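Local coordinates for putative glycosyltransferase (Mannosyltransferase) involved in glycosylating the PBCV-1 major capsid protein (Paramecium bursaria Chlorella virus 1, PDB 2P6W), which probably transfers a sugar from a nucleotide-sugar donor, with manganese, in glycosylating the viral major capsid protein, this chain being its N-terminal domain, at residues K92-F97 with D190-H195; L106-H111 with I170-Y175. One frame throughout, in Å; residues are numbered along the deposited sequence.

Contact 1. Residues K92-F97 with D190-H195. With MN (manganese (II) ion), chain B.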
loop_
_atom_site.group_PDB
_atom_site.type_symbol
_atom_site.label_atom_id
_atom_site.label_comp_id
_atom_site.label_asym_id
_atom_site.label_seq_id
_atom_site.Cartn_x
_atom_site.Cartn_y
_atom_site.Cartn_z
ATOM N N LYS A 92 11.107 -12.136 -8.213
ATOM C CA LYS A 92 10.178 -11.902 -9.315
ATOM C C LYS A 92 9.694 -10.458 -9.314
ATOM O O LYS A 92 9.260 -9.957 -8.266
ATOM C CB LYS A 92 8.986 -12.848 -9.226
ATOM C CG LYS A 92 9.345 -14.323 -9.397
ATOM C CD LYS A 92 8.136 -15.182 -9.138
ATOM C CE LYS A 92 8.426 -16.670 -9.342
ATOM N NZ LYS A 92 7.232 -17.495 -8.954
ATOM N N PRO A 93 9.751 -9.786 -10.484
ATOM C CA PRO A 93 9.390 -8.369 -10.533
ATOM C C PRO A 93 7.888 -8.177 -10.447
ATOM O O PRO A 93 7.120 -9.100 -10.734
ATOM C CB PRO A 93 9.896 -7.920 -11.898
ATOM C CG PRO A 93 9.774 -9.159 -12.755
ATOM C CD PRO A 93 10.125 -10.302 -11.818
ATOM N N ILE A 94 7.483 -6.966 -10.078
ATOM C CA ILE A 94 6.077 -6.645 -9.886
ATOM C C ILE A 94 5.287 -6.901 -11.162
ATOM O O ILE A 94 4.132 -7.327 -11.121
ATOM C CB ILE A 94 5.927 -5.169 -9.462
ATOM C CG1 ILE A 94 6.350 -4.986 -7.993
ATOM C CG2 ILE A 94 4.497 -4.675 -9.720
ATOM C CD1 ILE A 94 6.564 -3.516 -7.591
ATOM N N THR A 95 5.939 -6.633 -12.291
ATOM C CA THR A 95 5.332 -6.747 -13.608
ATOM C C THR A 95 5.084 -8.202 -14.025
ATOM O O THR A 95 4.385 -8.447 -15.016
ATOM C CB THR A 95 6.162 -5.969 -14.646
ATOM O OG1 THR A 95 7.546 -6.296 -14.482
ATOM C CG2 THR A 95 5.976 -4.458 -14.424
ATOM N N SER A 96 5.630 -9.170 -13.277
ATOM C CA SER A 96 5.277 -10.568 -13.516
ATOM C C SER A 96 3.900 -10.906 -12.943
ATOM O O SER A 96 3.326 -11.946 -13.276
ATOM C CB SER A 96 6.337 -11.532 -12.965
ATOM O OG SER A 96 6.423 -11.429 -11.554
ATOM N N PHE A 97 3.383 -10.020 -12.079
ATOM C CA PHE A 97 2.129 -10.256 -11.340
ATOM C C PHE A 97 0.993 -9.341 -11.785
ATOM O O PHE A 97 -0.184 -9.641 -11.544
ATOM C CB PHE A 97 2.356 -10.051 -9.835
ATOM C CG PHE A 97 3.257 -11.084 -9.215
ATOM C CD1 PHE A 97 2.740 -12.301 -8.755
ATOM C CD2 PHE A 97 4.613 -10.844 -9.099
ATOM C CE1 PHE A 97 3.580 -13.265 -8.201
ATOM C CE2 PHE A 97 5.461 -11.793 -8.526
ATOM C CZ PHE A 97 4.945 -12.998 -8.076
ATOM N N ASP A 190 2.327 -18.419 -2.556
ATOM C CA ASP A 190 2.583 -18.010 -3.934
ATOM C C ASP A 190 2.442 -16.511 -4.140
ATOM O O ASP A 190 2.556 -16.027 -5.269
ATOM C CB ASP A 190 1.646 -18.754 -4.891
ATOM C CG ASP A 190 2.004 -20.227 -5.034
ATOM O OD1 ASP A 190 3.197 -20.589 -4.873
ATOM O OD2 ASP A 190 1.080 -21.016 -5.308
ATOM N N ALA A 191 2.187 -15.775 -3.054
ATOM C CA ALA A 191 1.969 -14.332 -3.170
ATOM C C ALA A 191 3.280 -13.588 -3.408
ATOM O O ALA A 191 4.355 -14.133 -3.167
ATOM C CB ALA A 191 1.288 -13.805 -1.902
ATOM N N LEU A 192 3.184 -12.348 -3.878
ATOM C CA LEU A 192 4.316 -11.439 -3.837
ATOM C C LEU A 192 4.214 -10.617 -2.551
ATOM O O LEU A 192 5.145 -10.615 -1.749
ATOM C CB LEU A 192 4.326 -10.503 -5.042
ATOM C CG LEU A 192 5.447 -9.453 -5.015
ATOM C CD1 LEU A 192 6.844 -10.118 -4.972
ATOM C CD2 LEU A 192 5.282 -8.528 -6.257
ATOM N N PHE A 193 3.086 -9.914 -2.376
ATOM C CA PHE A 193 2.860 -9.084 -1.174
ATOM C C PHE A 193 1.884 -9.750 -0.205
ATOM O O PHE A 193 0.739 -10.032 -0.554
ATOM C CB PHE A 193 2.336 -7.691 -1.574
ATOM C CG PHE A 193 3.302 -6.916 -2.430
ATOM C CD1 PHE A 193 4.640 -6.816 -2.062
ATOM C CD2 PHE A 193 2.879 -6.296 -3.606
ATOM C CE1 PHE A 193 5.558 -6.101 -2.844
ATOM C CE2 PHE A 193 3.773 -5.586 -4.380
ATOM C CZ PHE A 193 5.122 -5.493 -4.002
ATOM N N VAL A 194 2.368 -10.012 1.009
ATOM C CA VAL A 194 1.587 -10.694 2.020
ATOM C C VAL A 194 1.158 -9.652 3.060
ATOM O O VAL A 194 1.980 -8.891 3.564
ATOM C CB VAL A 194 2.403 -11.818 2.691
ATOM C CG1 VAL A 194 1.582 -12.489 3.788
ATOM C CG2 VAL A 194 2.858 -12.849 1.651
ATOM N N HIS A 195 -0.125 -9.610 3.396
ATOM C CA HIS A 195 -0.640 -8.499 4.179
ATOM C C HIS A 195 -1.155 -8.988 5.544
ATOM O O HIS A 195 -2.119 -9.731 5.613
ATOM C CB HIS A 195 -1.729 -7.782 3.373
ATOM C CG HIS A 195 -2.327 -6.590 4.053
ATOM N ND1 HIS A 195 -3.369 -5.867 3.498
ATOM C CD2 HIS A 195 -2.030 -5.981 5.231
ATOM C CE1 HIS A 195 -3.684 -4.867 4.308
ATOM N NE2 HIS A 195 -2.893 -4.917 5.369
HETATM MN MN MN B . -2.657 -3.110 6.802
#

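Contact 2. Residues L106-H111 with I170-Y175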
loop_
_atom_site.group_PDB
_atom_site.type_symbol
_atom_site.label_atom_id
_atom_site.label_comp_id
_atom_site.label_asym_id
_atom_site.label_seq_id
_atom_site.Cartn_x
_atom_site.Cartn_y
_atom_site.Cartn_z
ATOM N N LEU A 106 -4.962 5.146 -13.688
ATOM C CA LEU A 106 -4.377 5.972 -12.617
ATOM C C LEU A 106 -4.227 5.204 -11.302
ATOM O O LEU A 106 -3.343 5.519 -10.521
ATOM C CB LEU A 106 -5.211 7.227 -12.362
ATOM C CG LEU A 106 -5.293 8.299 -13.453
ATOM C CD1 LEU A 106 -6.430 9.251 -13.123
ATOM C CD2 LEU A 106 -3.993 9.062 -13.647
ATOM N N TYR A 107 -5.090 4.214 -11.059
ATOM C CA TYR A 107 -5.017 3.420 -9.825
ATOM C C TYR A 107 -5.209 1.948 -10.096
ATOM O O TYR A 107 -6.126 1.584 -10.813
ATOM C CB TYR A 107 -6.155 3.833 -8.882
ATOM C CG TYR A 107 -5.928 5.118 -8.121
ATOM C CD1 TYR A 107 -5.339 5.108 -6.851
ATOM C CD2 TYR A 107 -6.315 6.342 -8.657
ATOM C CE1 TYR A 107 -5.114 6.293 -6.149
ATOM C CE2 TYR A 107 -6.104 7.516 -7.970
ATOM C CZ TYR A 107 -5.494 7.488 -6.722
ATOM O OH TYR A 107 -5.289 8.673 -6.040
ATOM N N HIS A 108 -4.352 1.109 -9.513
ATOM C CA HIS A 108 -4.623 -0.315 -9.405
ATOM C C HIS A 108 -4.866 -0.633 -7.936
ATOM O O HIS A 108 -4.035 -0.294 -7.081
ATOM C CB HIS A 108 -3.433 -1.129 -9.918
ATOM C CG HIS A 108 -3.285 -1.076 -11.401
ATOM N ND1 HIS A 108 -2.478 -0.162 -12.036
ATOM C CD2 HIS A 108 -3.887 -1.791 -12.374
ATOM C CE1 HIS A 108 -2.584 -0.319 -13.343
ATOM N NE2 HIS A 108 -3.417 -1.315 -13.573
ATOM N N THR A 109 -6.029 -1.223 -7.643
ATOM C CA THR A 109 -6.424 -1.565 -6.282
ATOM C C THR A 109 -6.876 -3.020 -6.227
ATOM O O THR A 109 -6.923 -3.706 -7.262
ATOM C CB THR A 109 -7.560 -0.619 -5.777
ATOM O OG1 THR A 109 -8.679 -0.722 -6.678
ATOM C CG2 THR A 109 -7.049 0.813 -5.729
ATOM N N PHE A 110 -7.192 -3.492 -5.028
ATOM C CA PHE A 110 -7.469 -4.916 -4.784
ATOM C C PHE A 110 -8.669 -5.093 -3.893
ATOM O O PHE A 110 -8.829 -4.366 -2.915
ATOM C CB PHE A 110 -6.224 -5.607 -4.190
ATOM C CG PHE A 110 -5.020 -5.351 -5.007
ATOM C CD1 PHE A 110 -4.766 -6.132 -6.128
ATOM C CD2 PHE A 110 -4.201 -4.257 -4.739
ATOM C CE1 PHE A 110 -3.690 -5.849 -6.964
ATOM C CE2 PHE A 110 -3.128 -3.965 -5.551
ATOM C CZ PHE A 110 -2.866 -4.758 -6.680
ATOM N N HIS A 111 -9.524 -6.052 -4.251
ATOM C CA HIS A 111 -10.644 -6.365 -3.388
ATOM C C HIS A 111 -10.210 -7.273 -2.245
ATOM O O HIS A 111 -9.054 -7.711 -2.189
ATOM C CB HIS A 111 -11.828 -6.947 -4.180
ATOM C CG HIS A 111 -11.623 -8.348 -4.669
ATOM N ND1 HIS A 111 -11.724 -9.443 -3.838
ATOM C CD2 HIS A 111 -11.397 -8.839 -5.915
ATOM C CE1 HIS A 111 -11.527 -10.544 -4.539
ATOM N NE2 HIS A 111 -11.343 -10.205 -5.805
ATOM N N ILE A 170 -8.580 0.064 -11.814
ATOM C CA ILE A 170 -8.915 -1.345 -11.867
ATOM C C ILE A 170 -8.911 -1.893 -10.449
ATOM O O ILE A 170 -8.018 -1.565 -9.664
ATOM C CB ILE A 170 -7.939 -2.158 -12.745
ATOM C CG1 ILE A 170 -7.937 -1.616 -14.188
ATOM C CG2 ILE A 170 -8.356 -3.634 -12.788
ATOM C CD1 ILE A 170 -6.988 -2.392 -15.160
ATOM N N VAL A 171 -9.910 -2.723 -10.144
ATOM C CA VAL A 171 -9.945 -3.494 -8.897
ATOM C C VAL A 171 -9.655 -4.934 -9.276
ATOM O O VAL A 171 -10.427 -5.548 -10.022
ATOM C CB VAL A 171 -11.311 -3.386 -8.162
ATOM C CG1 VAL A 171 -11.277 -4.168 -6.860
ATOM C CG2 VAL A 171 -11.647 -1.923 -7.860
ATOM N N HIS A 172 -8.523 -5.420 -8.780
ATOM C CA HIS A 172 -7.987 -6.737 -9.098
ATOM C C HIS A 172 -8.260 -7.713 -7.953
ATOM O O HIS A 172 -8.437 -7.307 -6.805
ATOM C CB HIS A 172 -6.472 -6.660 -9.239
ATOM C CG HIS A 172 -5.996 -5.876 -10.423
ATOM N ND1 HIS A 172 -5.618 -4.555 -10.340
ATOM C CD2 HIS A 172 -5.797 -6.244 -11.710
ATOM C CE1 HIS A 172 -5.202 -4.143 -11.523
ATOM N NE2 HIS A 172 -5.301 -5.146 -12.373
ATOM N N ASP A 173 -8.236 -9.000 -8.281
ATOM C CA ASP A 173 -8.124 -10.050 -7.266
ATOM C C ASP A 173 -6.889 -9.767 -6.434
ATOM O O ASP A 173 -5.890 -9.261 -6.960
ATOM C CB ASP A 173 -7.972 -11.419 -7.918
ATOM C CG ASP A 173 -9.276 -11.932 -8.544
ATOM O OD1 ASP A 173 -10.381 -11.483 -8.155
ATOM O OD2 ASP A 173 -9.178 -12.798 -9.435
ATOM N N PRO A 174 -6.950 -10.066 -5.127
ATOM C CA PRO A 174 -5.837 -9.770 -4.238
ATOM C C PRO A 174 -4.833 -10.897 -3.971
ATOM O O PRO A 174 -3.918 -10.723 -3.150
ATOM C CB PRO A 174 -6.566 -9.447 -2.934
ATOM C CG PRO A 174 -7.683 -10.475 -2.926
ATOM C CD PRO A 174 -8.131 -10.547 -4.382
ATOM N N TYR A 175 -4.998 -12.039 -4.632
ATOM C CA TYR A 175 -4.333 -13.274 -4.183
ATOM C C TYR A 175 -2.820 -13.221 -4.186
ATOM O O TYR A 175 -2.192 -13.882 -3.360
ATOM C CB TYR A 175 -4.824 -14.504 -4.956
ATOM C CG TYR A 175 -6.321 -14.561 -5.033
ATOM C CD1 TYR A 175 -7.110 -14.423 -3.878
ATOM C CD2 TYR A 175 -6.965 -14.692 -6.266
ATOM C CE1 TYR A 175 -8.507 -14.448 -3.960
ATOM C CE2 TYR A 175 -8.350 -14.724 -6.353
ATOM C CZ TYR A 175 -9.117 -14.604 -5.196
ATOM O OH TYR A 175 -10.501 -14.616 -5.277
#

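Contact 1. Residues K92-F97 with D190-H195
Leu192 and Phe97 carry this contact, with Ile94 next in buried surface. The CB of Leu192 sits over the centre of one face of the Phe97 ring, 3.9 Å from the centroid and 12° off the ring normal, a CH-pi contact. CG, anti to the backbone N (chi1 176°), leads outward from the ring centre. Methyl CD2 of Leu192 reaches the rim from that same face, 3.7 Å from Phe97 CD2. The leucine and phenylalanine side chains meet at a slant, whereas Ile94 crosses Leu192 at about a right angle. Ile94 CG1 lies 4.1 Å from Leu192 CD2, and the same carbon is 4.2 Å from Phe193 CZ, so the isoleucine bridges two consecutive residues of 190-195. Leu192 in turn packs its CG over the centre of the Phe193 ring.

Between the segments the packing is chiefly apolar, without a hydrogen bond. Pro93 O accepts both the backbone N and the OG of Ser96, the hydroxyl at 2.6 Å, and Phe97 N bonds to Ile94 O; these bonds shape the short turn that offers Ile94 and Phe97 to Leu192. Tyr32 of helix 20-36 touches both Ile94 and Leu192, and its hydroxyl bonds to Lys92 O. Ala191 O is bonded by Asn86 ND2. Phe193 continues the apolar cluster onto Leu77 and Leu79 of strand 75-79.

At the far end of strand 193-195, His195 NE2 binds manganese at 2.3 Å, while its ND1 bonds to Asn178 OD1. Asp80 and Asp82 bind the same ion, completing the protein side of the DxD-type metal site of a GT-A glycosyltransferase.

Contact 2. Residues L106-H111 with I170-Y175
Tyr107 O accepts from Ile170 N at 3.1 Å, opening the parallel pairing of strands 107-110 and 169-172; the tyrosine hydroxyl bonds instead to Glu135. His108, paired with Ile170, lays its side chain alongside the isoleucine, pointing the same way. With Phe110 and His172 it forms an aromatic cluster on one side of the sheet, although the rim-to-rim spacing of His108 and His172 is doubtful in the model; Ile170 CG2 lies over a face of the His172 ring.

Thr109 turns to the other side. Its N and OG1 both bond to Ile170 O, the N at 2.9 Å and the hydroxyl from above the carbonyl plane at 3.2 Å; chi1 of 58° sets OG1 between the backbone N and carbonyl carbon. Thr109 O then receives His172 N. Strand 169-172 is one of the two edge strands of the six-stranded mixed sheet of this GT-A domain, and strand 124-128 flanks 107-110 on its other edge.

Phe110 places CD1 against His172 CB at 3.6 Å, and Asp173 O lies at the edge of its ring. Beyond the strand, His111 N bonds to His172 O. The His111 ring stands nearly perpendicular to the Asp173 carboxylate, and NE2 donates in the ring plane to the anti side of OD1 at 2.8 Å. Pro174 CD covers one imidazole face, 3.6 Å from the centroid, while ND1 bonds to Ala113 N.

Overall arrangement
The loop closed by contact 1 encloses contact 2 along the chain, and their centres lie 13 Å apart. They touch directly where Ala191 CB packs at 3.8 Å from Tyr175 O. Backbone bonds from Leu192 and Phe193 to Thr176 continue this link just beyond 170-175. Contact 1 reaches the manganese site through His195, whereas contact 2 approaches it from the end of the six-stranded sheet and the loop that follows: the side chain of Pro174 is about 8 Å from that of His195, and that of Phe110 about 12 Å from the ion. At its opposite end, the Tyr107 side chain lies about 9 Å from that of Arg59, a UDP-glucose-binding residue.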